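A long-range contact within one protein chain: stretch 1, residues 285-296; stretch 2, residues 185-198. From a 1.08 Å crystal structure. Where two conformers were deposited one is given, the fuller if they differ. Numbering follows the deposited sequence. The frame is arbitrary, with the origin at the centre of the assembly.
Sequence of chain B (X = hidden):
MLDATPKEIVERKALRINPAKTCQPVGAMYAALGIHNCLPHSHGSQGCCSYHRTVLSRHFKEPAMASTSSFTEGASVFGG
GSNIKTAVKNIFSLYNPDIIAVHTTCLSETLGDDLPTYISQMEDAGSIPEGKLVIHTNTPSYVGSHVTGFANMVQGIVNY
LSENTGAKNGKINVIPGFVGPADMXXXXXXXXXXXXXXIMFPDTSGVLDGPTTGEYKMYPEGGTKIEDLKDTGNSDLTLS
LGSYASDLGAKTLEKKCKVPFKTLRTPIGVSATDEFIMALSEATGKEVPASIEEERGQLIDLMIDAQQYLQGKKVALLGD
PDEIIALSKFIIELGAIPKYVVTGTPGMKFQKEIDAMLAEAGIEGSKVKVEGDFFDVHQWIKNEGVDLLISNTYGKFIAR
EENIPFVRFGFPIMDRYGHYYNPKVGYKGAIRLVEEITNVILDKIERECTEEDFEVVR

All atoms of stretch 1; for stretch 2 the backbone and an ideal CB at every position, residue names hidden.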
# COMPACT_ATOMS: atom_id res chain seq x y z
N GLY B 285 -22.70 30.58 -10.30
CA GLY B 285 -21.96 31.81 -10.10
C GLY B 285 -21.04 31.83 -8.89
O GLY B 285 -20.49 32.86 -8.56
N LYS B 286 -20.89 30.70 -8.22
CA LYS B 286 -20.08 30.59 -7.01
C LYS B 286 -18.59 30.43 -7.37
O LYS B 286 -18.24 29.64 -8.24
CB LYS B 286 -20.56 29.42 -6.15
CG LYS B 286 -22.00 29.53 -5.66
CD LYS B 286 -22.12 30.05 -4.25
CE LYS B 286 -23.55 30.42 -3.87
NZ LYS B 286 -24.50 29.28 -3.87
N GLU B 287 -17.73 31.21 -6.71
CA GLU B 287 -16.30 31.12 -6.92
C GLU B 287 -15.72 29.84 -6.28
O GLU B 287 -16.26 29.31 -5.31
CB GLU B 287 -15.62 32.35 -6.31
CG GLU B 287 -16.13 33.70 -6.86
CD GLU B 287 -15.74 33.99 -8.31
OE1 GLU B 287 -14.64 33.58 -8.74
OE2 GLU B 287 -16.54 34.65 -9.01
N VAL B 288 -14.62 29.37 -6.84
CA VAL B 288 -13.95 28.19 -6.30
C VAL B 288 -13.12 28.60 -5.08
O VAL B 288 -12.27 29.51 -5.19
CB VAL B 288 -13.04 27.55 -7.34
CG1 VAL B 288 -12.37 26.30 -6.77
CG2 VAL B 288 -13.85 27.18 -8.58
N PRO B 289 -13.40 28.02 -3.90
CA PRO B 289 -12.67 28.45 -2.70
C PRO B 289 -11.22 28.00 -2.64
O PRO B 289 -10.79 27.07 -3.33
CB PRO B 289 -13.46 27.79 -1.58
CG PRO B 289 -14.04 26.56 -2.19
CD PRO B 289 -14.37 26.95 -3.61
N ALA B 290 -10.46 28.68 -1.79
CA ALA B 290 -9.04 28.45 -1.67
C ALA B 290 -8.73 27.00 -1.30
O ALA B 290 -7.72 26.43 -1.74
CB ALA B 290 -8.47 29.40 -0.63
N SER B 291 -9.59 26.39 -0.47
CA SER B 291 -9.32 25.01 -0.04
C SER B 291 -9.30 24.02 -1.19
O SER B 291 -8.43 23.16 -1.27
CB SER B 291 -10.36 24.58 1.01
OG SER B 291 -11.67 24.55 0.47
N ILE B 292 -10.26 24.17 -2.10
CA ILE B 292 -10.31 23.32 -3.30
C ILE B 292 -9.13 23.59 -4.22
O ILE B 292 -8.49 22.68 -4.74
CB ILE B 292 -11.64 23.46 -4.04
CG1 ILE B 292 -12.78 22.88 -3.18
CG2 ILE B 292 -11.59 22.81 -5.42
CD1 ILE B 292 -14.16 23.02 -3.76
N GLU B 293 -8.81 24.86 -4.41
CA GLU B 293 -7.65 25.21 -5.20
C GLU B 293 -6.36 24.65 -4.60
O GLU B 293 -5.49 24.19 -5.36
CB GLU B 293 -7.58 26.73 -5.42
CG GLU B 293 -6.45 27.09 -6.36
CD GLU B 293 -6.53 28.43 -6.98
OE1 GLU B 293 -5.47 28.86 -7.50
OE2 GLU B 293 -7.62 29.05 -6.98
N GLU B 294 -6.23 24.68 -3.27
CA GLU B 294 -5.03 24.09 -2.64
C GLU B 294 -4.95 22.59 -2.97
O GLU B 294 -3.87 22.08 -3.28
CB GLU B 294 -5.03 24.31 -1.12
CG GLU B 294 -3.76 23.83 -0.49
CD GLU B 294 -3.78 23.74 1.02
OE1 GLU B 294 -4.78 23.27 1.60
OE2 GLU B 294 -2.75 24.12 1.64
N GLU B 295 -6.07 21.87 -2.83
CA GLU B 295 -6.08 20.43 -3.11
C GLU B 295 -5.64 20.12 -4.55
O GLU B 295 -4.83 19.22 -4.79
CB GLU B 295 -7.48 19.85 -2.93
CG GLU B 295 -8.12 19.98 -1.59
CD GLU B 295 -9.65 19.73 -1.53
OE1 GLU B 295 -10.23 19.11 -2.43
OE2 GLU B 295 -10.28 20.17 -0.48
N ARG B 296 -6.16 20.89 -5.49
CA ARG B 296 -5.75 20.71 -6.88
C ARG B 296 -4.26 20.93 -7.02
O ARG B 296 -3.55 20.19 -7.70
CB ARG B 296 -6.53 21.63 -7.81
CG ARG B 296 -6.19 21.40 -9.27
CD ARG B 296 -6.92 22.39 -10.15
NE ARG B 296 -6.76 22.12 -11.59
CZ ARG B 296 -5.67 22.35 -12.33
NH1 ARG B 296 -4.61 22.99 -11.82
NH2 ARG B 296 -5.63 21.98 -13.59
N UNK B 185 -19.28 10.61 -0.48
CA UNK B 185 -18.92 11.57 0.56
C UNK B 185 -18.05 12.67 0.03
O UNK B 185 -18.22 13.84 0.39
CB UNK B 185 -18.21 10.87 1.72
N UNK B 186 -17.09 12.33 -0.84
CA UNK B 186 -16.19 13.35 -1.39
C UNK B 186 -16.92 14.33 -2.29
O UNK B 186 -16.66 15.54 -2.23
CB UNK B 186 -15.05 12.69 -2.17
N UNK B 187 -17.83 13.84 -3.13
CA UNK B 187 -18.61 14.73 -3.98
C UNK B 187 -19.46 15.68 -3.13
O UNK B 187 -19.51 16.88 -3.41
CB UNK B 187 -19.50 13.92 -4.93
N UNK B 188 -20.08 15.14 -2.08
CA UNK B 188 -20.87 15.99 -1.16
C UNK B 188 -19.95 17.04 -0.51
O UNK B 188 -20.33 18.22 -0.39
CB UNK B 188 -21.55 15.14 -0.09
N UNK B 189 -18.77 16.62 -0.10
CA UNK B 189 -17.83 17.52 0.55
C UNK B 189 -17.48 18.69 -0.37
O UNK B 189 -17.37 19.85 0.06
CB UNK B 189 -16.56 16.76 0.96
N UNK B 190 -17.30 18.40 -1.67
CA UNK B 190 -16.98 19.43 -2.64
C UNK B 190 -18.15 20.40 -2.86
O UNK B 190 -17.94 21.62 -2.92
CB UNK B 190 -16.58 18.78 -3.97
N UNK B 191 -19.36 19.88 -2.99
CA UNK B 191 -20.55 20.75 -3.06
C UNK B 191 -20.61 21.68 -1.83
O UNK B 191 -20.87 22.89 -1.95
CB UNK B 191 -21.82 19.91 -3.15
N UNK B 192 -20.35 21.11 -0.66
CA UNK B 192 -20.43 21.88 0.58
C UNK B 192 -19.33 22.94 0.62
O UNK B 192 -19.56 24.08 1.04
CB UNK B 192 -20.32 20.96 1.79
N UNK B 193 -18.12 22.59 0.18
CA UNK B 193 -17.03 23.57 0.14
C UNK B 193 -17.35 24.71 -0.85
O UNK B 193 -16.94 25.86 -0.63
CB UNK B 193 -15.72 22.88 -0.25
N UNK B 194 -18.04 24.40 -1.93
CA UNK B 194 -18.47 25.37 -2.93
C UNK B 194 -19.67 26.21 -2.43
O UNK B 194 -20.05 27.18 -3.08
CB UNK B 194 -18.84 24.65 -4.23
N UNK B 195 -20.29 25.80 -1.32
CA UNK B 195 -21.48 26.42 -0.77
C UNK B 195 -22.68 26.33 -1.73
O UNK B 195 -23.44 27.30 -1.90
CB UNK B 195 -21.19 27.88 -0.43
N UNK B 196 -22.86 25.15 -2.33
CA UNK B 196 -23.92 24.89 -3.27
C UNK B 196 -24.91 23.87 -2.69
O UNK B 196 -24.56 22.71 -2.53
CB UNK B 196 -23.34 24.39 -4.60
N UNK B 197 -26.16 24.27 -2.43
CA UNK B 197 -27.18 23.31 -1.99
C UNK B 197 -27.45 22.25 -3.04
O UNK B 197 -27.47 22.57 -4.24
CB UNK B 197 -28.48 24.04 -1.65
N UNK B 198 -27.70 21.02 -2.59
CA UNK B 198 -27.80 19.90 -3.51
C UNK B 198 -28.68 18.80 -2.92
O UNK B 198 -28.94 18.77 -1.71
CB UNK B 198 -26.41 19.35 -3.84

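Positions 185, 187, 188, 191 and 192 have ideal CB atoms with nothing of stretch 1 within 5.5 Å, so stretch 1 places no demand on them, and any good helix former would serve. They are Arg 185, Ile 187, Lys 188, Phe 191 and Glu 192.

Position 186 points sideways, and only a long side chain could approach Glu 295. A basic or polar group would seem the natural choice, yet the residue is Glu 186. Its OE2 lies 4.3 Å from Glu 295 OE1, a pairing of like charges that water 1 eases by donating to both atoms.

Position 189, one turn on, is also sideways, with the Glu 295 carboxylate beyond the reach of a short side chain. A long cation, lysine or arginine, would suit. Arg 189 completes the arrangement: NH2 bonds Glu 295 OE1 at 2.9 Å and NH1 bonds Glu 295 OE2 at 3.1 Å, a salt bridge, while NE donates to Glu 186 OE1 at 2.8 Å.

At 190 the ideal CB is 4.9 Å from Ile 292 CD1, which favours a medium apolar chain such as leucine, isoleucine or methionine. Leu 190 brings CD2 to 4.0 Å from Ile 292 CD1.

Position 193 points toward stretch 1, its ideal CB already 3.8 Å from Ile 292 CD1 and 4.5 Å from Pro 289 CG. Such closeness favours a small residue, alanine, glycine or perhaps serine. Ala 193 packs its methyl against Ile 292 CD1, and its carbonyl O meets Pro 289 CG at 3.4 Å.

Position 194 looks sideways past Ile 292, Pro 289 and Lys 286, so a long, flexible apolar chain could exploit all that surface. Met 194, with three m torsions, sets SD 3.5 Å from Pro 289 CD and 3.9 Å from Ile 292 CD1, and CE 4.2 Å from Val 288 CG2.

Position 195 has positive phi and closes the helix in a Schellman motif, where glycine is commonest and asparagine or aspartate tolerable. Asp 195 offers its backbone: Lys 286 NZ donates to Asp 195 O at 3.0 Å.

At 196 the chain is extended beside the aliphatic part of Lys 286, suiting a branched apolar residue; Ile 196 CG1 lies 4.1 Å from Lys 286 CG. Positions 197 and 198 are scarcely constrained here. Pro 197 fits its phi of -62°, and Tyr 198 OH donates to Glu 192 OE2 at 2.7 Å.

Stretch 2 185-198: REIKRLFEAMDIPY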
# COMPACT_ATOMS: atom_id res chain seq x y z
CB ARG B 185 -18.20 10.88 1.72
CG ARG B 185 -19.09 9.95 2.53
CD ARG B 185 -18.31 9.28 3.63
NE ARG B 185 -19.07 8.30 4.40
CZ ARG B 185 -19.54 8.45 5.62
NH1 ARG B 185 -19.49 9.63 6.21
NH2 ARG B 185 -20.08 7.44 6.25
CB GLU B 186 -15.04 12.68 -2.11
CG GLU B 186 -14.05 13.63 -2.78
CD GLU B 186 -13.35 14.62 -1.86
OE1 GLU B 186 -13.44 14.49 -0.62
OE2 GLU B 186 -12.73 15.56 -2.40
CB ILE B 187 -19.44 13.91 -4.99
CG1 ILE B 187 -18.50 13.23 -5.99
CG2 ILE B 187 -20.48 14.76 -5.68
CD1 ILE B 187 -19.11 12.01 -6.65
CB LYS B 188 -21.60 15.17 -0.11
CG LYS B 188 -22.72 14.31 -0.70
CD LYS B 188 -23.62 13.69 0.33
CE LYS B 188 -22.89 12.69 1.18
NZ LYS B 188 -23.79 12.12 2.21
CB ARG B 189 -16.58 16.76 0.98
CG ARG B 189 -15.67 17.57 1.89
CD ARG B 189 -14.31 16.91 2.09
NE ARG B 189 -13.52 16.86 0.87
CZ ARG B 189 -12.86 17.89 0.37
NH1 ARG B 189 -12.83 19.07 1.00
NH2 ARG B 189 -12.24 17.77 -0.78
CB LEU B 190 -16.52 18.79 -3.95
CG LEU B 190 -15.18 18.06 -3.83
CD1 LEU B 190 -14.88 17.26 -5.09
CD2 LEU B 190 -14.05 19.04 -3.61
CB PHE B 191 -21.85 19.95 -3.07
CG PHE B 191 -22.36 19.57 -4.45
CD1 PHE B 191 -23.27 20.40 -5.10
CD2 PHE B 191 -21.96 18.41 -5.08
CE1 PHE B 191 -23.72 20.09 -6.35
CE2 PHE B 191 -22.43 18.10 -6.31
CZ PHE B 191 -23.33 18.92 -6.95
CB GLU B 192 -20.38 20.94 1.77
CG GLU B 192 -21.68 20.14 1.84
CD GLU B 192 -21.66 18.94 2.74
OE1 GLU B 192 -20.67 18.74 3.46
OE2 GLU B 192 -22.68 18.19 2.68
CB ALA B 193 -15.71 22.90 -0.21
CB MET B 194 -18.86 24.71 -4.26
CG MET B 194 -17.70 24.13 -5.09
SD MET B 194 -16.60 25.34 -5.82
CE MET B 194 -17.63 26.10 -7.08
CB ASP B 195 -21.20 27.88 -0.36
CG ASP B 195 -22.27 28.43 0.57
OD1 ASP B 195 -22.94 27.64 1.28
OD2 ASP B 195 -22.42 29.66 0.60
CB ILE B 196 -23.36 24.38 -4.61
CG1 ILE B 196 -22.54 25.48 -5.25
CG2 ILE B 196 -24.47 23.91 -5.55
CD1 ILE B 196 -21.70 25.03 -6.43
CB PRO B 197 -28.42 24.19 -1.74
CG PRO B 197 -27.83 25.55 -1.43
CD PRO B 197 -26.63 25.66 -2.32
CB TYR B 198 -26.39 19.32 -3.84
CG TYR B 198 -25.74 18.70 -2.61
CD1 TYR B 198 -25.10 19.47 -1.67
CD2 TYR B 198 -25.91 17.36 -2.35
CE1 TYR B 198 -24.58 18.90 -0.52
CE2 TYR B 198 -25.41 16.79 -1.21
CZ TYR B 198 -24.76 17.56 -0.28
OH TYR B 198 -24.29 16.99 0.88
O HOH W 1 -10.95 16.91 -3.90
O HOH W 2 -11.99 21.91 0.19
O HOH W 3 -18.14 29.14 -3.38
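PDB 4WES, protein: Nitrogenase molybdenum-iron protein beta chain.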